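Local coordinates for DUF4595 domain-containing protein (Bacteroides vulgatus, PDB 3TZG) that is of unknown function but folds as a porin-like antiparallel beta barrel, which might suggest a role at the outer membrane, at residues Glu27-Arg30 with Ile34-Tyr37; Val129-Gln132 with Leu136-Val139. All coordinates share one frame; numbering follows the deposited sequence.

Contact 1 of 2, residues Glu27-Arg30 with Ile34-Tyr37; sequences EYDR and IIKY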
# COMPACT_ATOMS: atom_id res chain seq x y z
N GLU A 27 12.29 -5.52 11.99
CA GLU A 27 13.56 -5.11 12.59
C GLU A 27 13.97 -3.71 12.11
O GLU A 27 13.64 -3.31 10.99
CB GLU A 27 14.69 -6.12 12.29
CG GLU A 27 14.50 -7.48 12.97
CD GLU A 27 14.43 -7.45 14.49
OE1 GLU A 27 15.19 -6.67 15.11
OE2 GLU A 27 13.62 -8.22 15.05
N TYR A 28 14.66 -2.96 13.00
CA TYR A 28 15.10 -1.58 12.78
C TYR A 28 16.57 -1.36 13.12
O TYR A 28 17.10 -2.05 13.99
CB TYR A 28 14.26 -0.60 13.62
CG TYR A 28 12.77 -0.70 13.37
CD1 TYR A 28 12.16 0.04 12.36
CD2 TYR A 28 11.97 -1.54 14.14
CE1 TYR A 28 10.79 -0.07 12.11
CE2 TYR A 28 10.60 -1.67 13.90
CZ TYR A 28 10.01 -0.92 12.89
OH TYR A 28 8.66 -1.05 12.67
N ASP A 29 17.21 -0.38 12.46
CA ASP A 29 18.60 -0.04 12.74
C ASP A 29 18.67 1.01 13.86
O ASP A 29 17.62 1.48 14.33
CB ASP A 29 19.31 0.44 11.47
CG ASP A 29 18.81 1.72 10.84
OD1 ASP A 29 18.28 2.59 11.58
OD2 ASP A 29 19.08 1.92 9.62
N ARG A 30 19.89 1.42 14.26
CA ARG A 30 20.18 2.38 15.34
C ARG A 30 19.50 3.77 15.13
O ARG A 30 19.43 4.54 16.09
CB ARG A 30 21.70 2.59 15.46
N ILE A 34 13.59 0.96 9.09
CA ILE A 34 13.20 -0.46 8.98
C ILE A 34 14.25 -1.16 8.15
O ILE A 34 14.62 -0.65 7.09
CB ILE A 34 11.75 -0.68 8.42
CG1 ILE A 34 11.28 -2.15 8.62
CG2 ILE A 34 11.58 -0.18 6.96
CD1 ILE A 34 9.84 -2.45 8.35
N ILE A 35 14.77 -2.27 8.65
CA ILE A 35 15.81 -2.98 7.91
C ILE A 35 15.34 -4.39 7.58
O ILE A 35 15.99 -5.08 6.80
CB ILE A 35 17.19 -2.96 8.63
CG1 ILE A 35 17.10 -3.44 10.08
CG2 ILE A 35 17.80 -1.55 8.54
CD1 ILE A 35 18.41 -3.72 10.70
N LYS A 36 14.16 -4.77 8.11
CA LYS A 36 13.54 -6.07 7.85
C LYS A 36 12.03 -6.06 8.16
O LYS A 36 11.65 -5.61 9.24
CB LYS A 36 14.22 -7.18 8.67
CG LYS A 36 14.67 -8.32 7.76
CD LYS A 36 15.09 -9.55 8.51
CE LYS A 36 15.29 -10.69 7.55
NZ LYS A 36 15.72 -11.93 8.24
N TYR A 37 11.19 -6.53 7.21
CA TYR A 37 9.73 -6.70 7.32
C TYR A 37 9.45 -8.18 7.09
O TYR A 37 9.28 -8.62 5.94
CB TYR A 37 8.96 -5.76 6.35
CG TYR A 37 7.44 -5.84 6.45
CD1 TYR A 37 6.71 -6.74 5.69
CD2 TYR A 37 6.74 -4.96 7.26
CE1 TYR A 37 5.33 -6.82 5.79
CE2 TYR A 37 5.35 -5.02 7.36
CZ TYR A 37 4.65 -5.96 6.63
OH TYR A 37 3.28 -6.02 6.71
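With CG1 of I35 wedged between its own backbone N and carbonyl carbon (chi1 52°), the branch is turned onto the opposing chain, where I35 CG1 comes to 3.7 Å from Y28 C. The same rotation sets the CG2 methyl of I35 against D29, 3.9 Å from D29 CB. Y28 carries CG anti to its carbonyl carbon (chi1 -56°), which brings the ring obliquely against the start of strand 34-37: Y28 CD1 lies 3.6 Å from I34 CA, and Y28 CE1 meets I34 CB. In the backbone, I35 and K36 both face E27, a classic beta bulge. E27 O takes two donors from one face of its carbonyl plane, I35 N at 2.8 Å and nearly straight (171°), and K36 N at 3.3 Å and more bent. E27 N completes the pair by giving a bond of 2.8 Å to K36 O. On the face they share, the E27 and K36 side chains touch at their CB atoms and then lead apart. Cutting I35 back to an alanine removes CG1, CG2 and CD1, and is likely to open a gap beside the Y28 carbonyl and the D29 side chain. Y28 OH reaches beyond the hairpin to V10 O and N168, whereas D29 pairs with K33 inside the turn. The strands are therefore joined by backbone bonds and apolar packing, while the D29 carboxylate is engaged within the turn.

Contact 2 of 2, residues Val129-Gln132 with Leu136-Val139; sequences VFDQ and LKEV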
# COMPACT_ATOMS: atom_id res chain seq x y z
N VAL A 129 -5.99 11.90 -3.97
CA VAL A 129 -6.45 13.26 -3.64
C VAL A 129 -6.69 13.36 -2.13
O VAL A 129 -7.35 12.50 -1.55
CB VAL A 129 -7.71 13.59 -4.48
CG1 VAL A 129 -8.34 14.90 -4.04
CG2 VAL A 129 -7.36 13.62 -5.96
N PHE A 130 -6.12 14.40 -1.50
CA PHE A 130 -6.15 14.64 -0.04
C PHE A 130 -6.91 15.90 0.29
O PHE A 130 -6.89 16.84 -0.50
CB PHE A 130 -4.70 14.78 0.50
CG PHE A 130 -3.81 13.59 0.24
CD1 PHE A 130 -3.24 13.38 -1.02
CD2 PHE A 130 -3.59 12.64 1.22
CE1 PHE A 130 -2.50 12.23 -1.28
CE2 PHE A 130 -2.83 11.50 0.96
CZ PHE A 130 -2.28 11.31 -0.28
N ASP A 131 -7.51 15.95 1.47
CA ASP A 131 -8.23 17.14 1.91
C ASP A 131 -7.26 18.16 2.59
O ASP A 131 -6.05 17.95 2.61
CB ASP A 131 -9.39 16.75 2.86
CG ASP A 131 -9.01 16.06 4.16
OD1 ASP A 131 -7.82 16.17 4.56
OD2 ASP A 131 -9.90 15.46 4.80
N GLN A 132 -7.82 19.26 3.15
CA GLN A 132 -7.07 20.31 3.83
C GLN A 132 -6.21 19.75 4.98
O GLN A 132 -5.07 20.17 5.14
CB GLN A 132 -8.03 21.38 4.37
CG GLN A 132 -8.86 22.07 3.31
CD GLN A 132 -8.55 23.52 3.26
OE1 GLN A 132 -8.81 24.27 4.22
NE2 GLN A 132 -7.99 23.97 2.15
N LEU A 136 -6.33 11.24 3.16
CA LEU A 136 -6.61 10.71 1.82
C LEU A 136 -8.13 10.56 1.65
O LEU A 136 -8.75 9.77 2.36
CB LEU A 136 -5.88 9.37 1.61
CG LEU A 136 -6.14 8.65 0.30
CD1 LEU A 136 -5.68 9.50 -0.87
CD2 LEU A 136 -5.47 7.32 0.28
N LYS A 137 -8.73 11.36 0.75
CA LYS A 137 -10.18 11.40 0.59
C LYS A 137 -10.66 10.53 -0.55
O LYS A 137 -11.71 9.89 -0.42
CB LYS A 137 -10.69 12.82 0.40
CG LYS A 137 -10.98 13.49 1.77
CD LYS A 137 -12.27 12.94 2.50
CE LYS A 137 -12.53 13.50 3.87
NZ LYS A 137 -12.70 14.99 3.88
N GLU A 138 -9.90 10.50 -1.66
CA GLU A 138 -10.28 9.74 -2.86
C GLU A 138 -9.09 9.20 -3.59
O GLU A 138 -8.03 9.84 -3.62
CB GLU A 138 -11.08 10.59 -3.84
CG GLU A 138 -12.39 11.14 -3.35
CD GLU A 138 -13.00 12.15 -4.29
OE1 GLU A 138 -12.56 12.25 -5.46
OE2 GLU A 138 -13.98 12.80 -3.87
N VAL A 139 -9.28 8.04 -4.20
CA VAL A 139 -8.28 7.37 -5.04
C VAL A 139 -8.95 6.98 -6.34
O VAL A 139 -9.99 6.32 -6.33
CB VAL A 139 -7.59 6.15 -4.38
CG1 VAL A 139 -6.47 5.61 -5.28
CG2 VAL A 139 -7.08 6.47 -2.97
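V129 O receives two backbone N-H groups at once, K137 N at 2.9 Å and in the carbonyl plane, E138 N at 3.2 Å, while V129 N returns a nearly straight bond (174°) to E138 O. One residue further on, F130 pairs with L136 in a non-hydrogen-bonded position, so the register slips by one and K137 is the extra residue. F130 and L136 send their side chains to the same face of the strands. CD1 of L136 sits over one face of the F130 ring, 4.0 Å from the centroid and 18° off the normal, a CH-pi contact displaced toward the rim; F130 CE2 also packs on L136 CB at 3.8 Å. The leucine reaches this place because its CG is anti to the backbone N (chi1 176°). I106 touches the phenylalanine, and Y128 and Y157 touch the leucine. At the turn end D131 meets K137. The lysine bends twice along its chain and brings NZ to 3.0 Å from D131 OD2, a salt bridge that uses the anti lone pair of that oxygen. R135 NE forms a second salt bridge with the same OD2, so two positive groups grip one carboxylate oxygen, which would probably favour its charged form. K137 CG also lies beside D131 CB, which adds an apolar touch to the charged pair. On the face shared with V129, E138 turns its carboxylate to H154 of the next strand. The whole is a classic beta bulge at the turn end of a two-stranded hairpin, strands 120-130 and 136-145, within the antiparallel meander of a porin-like barrel.

How the contacts relate
From the N terminus, the chain first runs through strand 23-28, turns through residues 29-33 and comes back as strand 34-37, so contact 1 closes a short hairpin early in the chain. Strand 34-37 then leads through further antiparallel strands to strand 120-130, which turns back through residues 131-135 into strand 136-145 at contact 2. The two hairpins lie in series, neither nested nor crossed. Their centres are about 30 Å apart and their nearest atoms about 17 Å, so they do not touch. Each joins only neighbouring strands, and both belong to the antiparallel strand system of the barrel, with the same kind of bulge beside each turn.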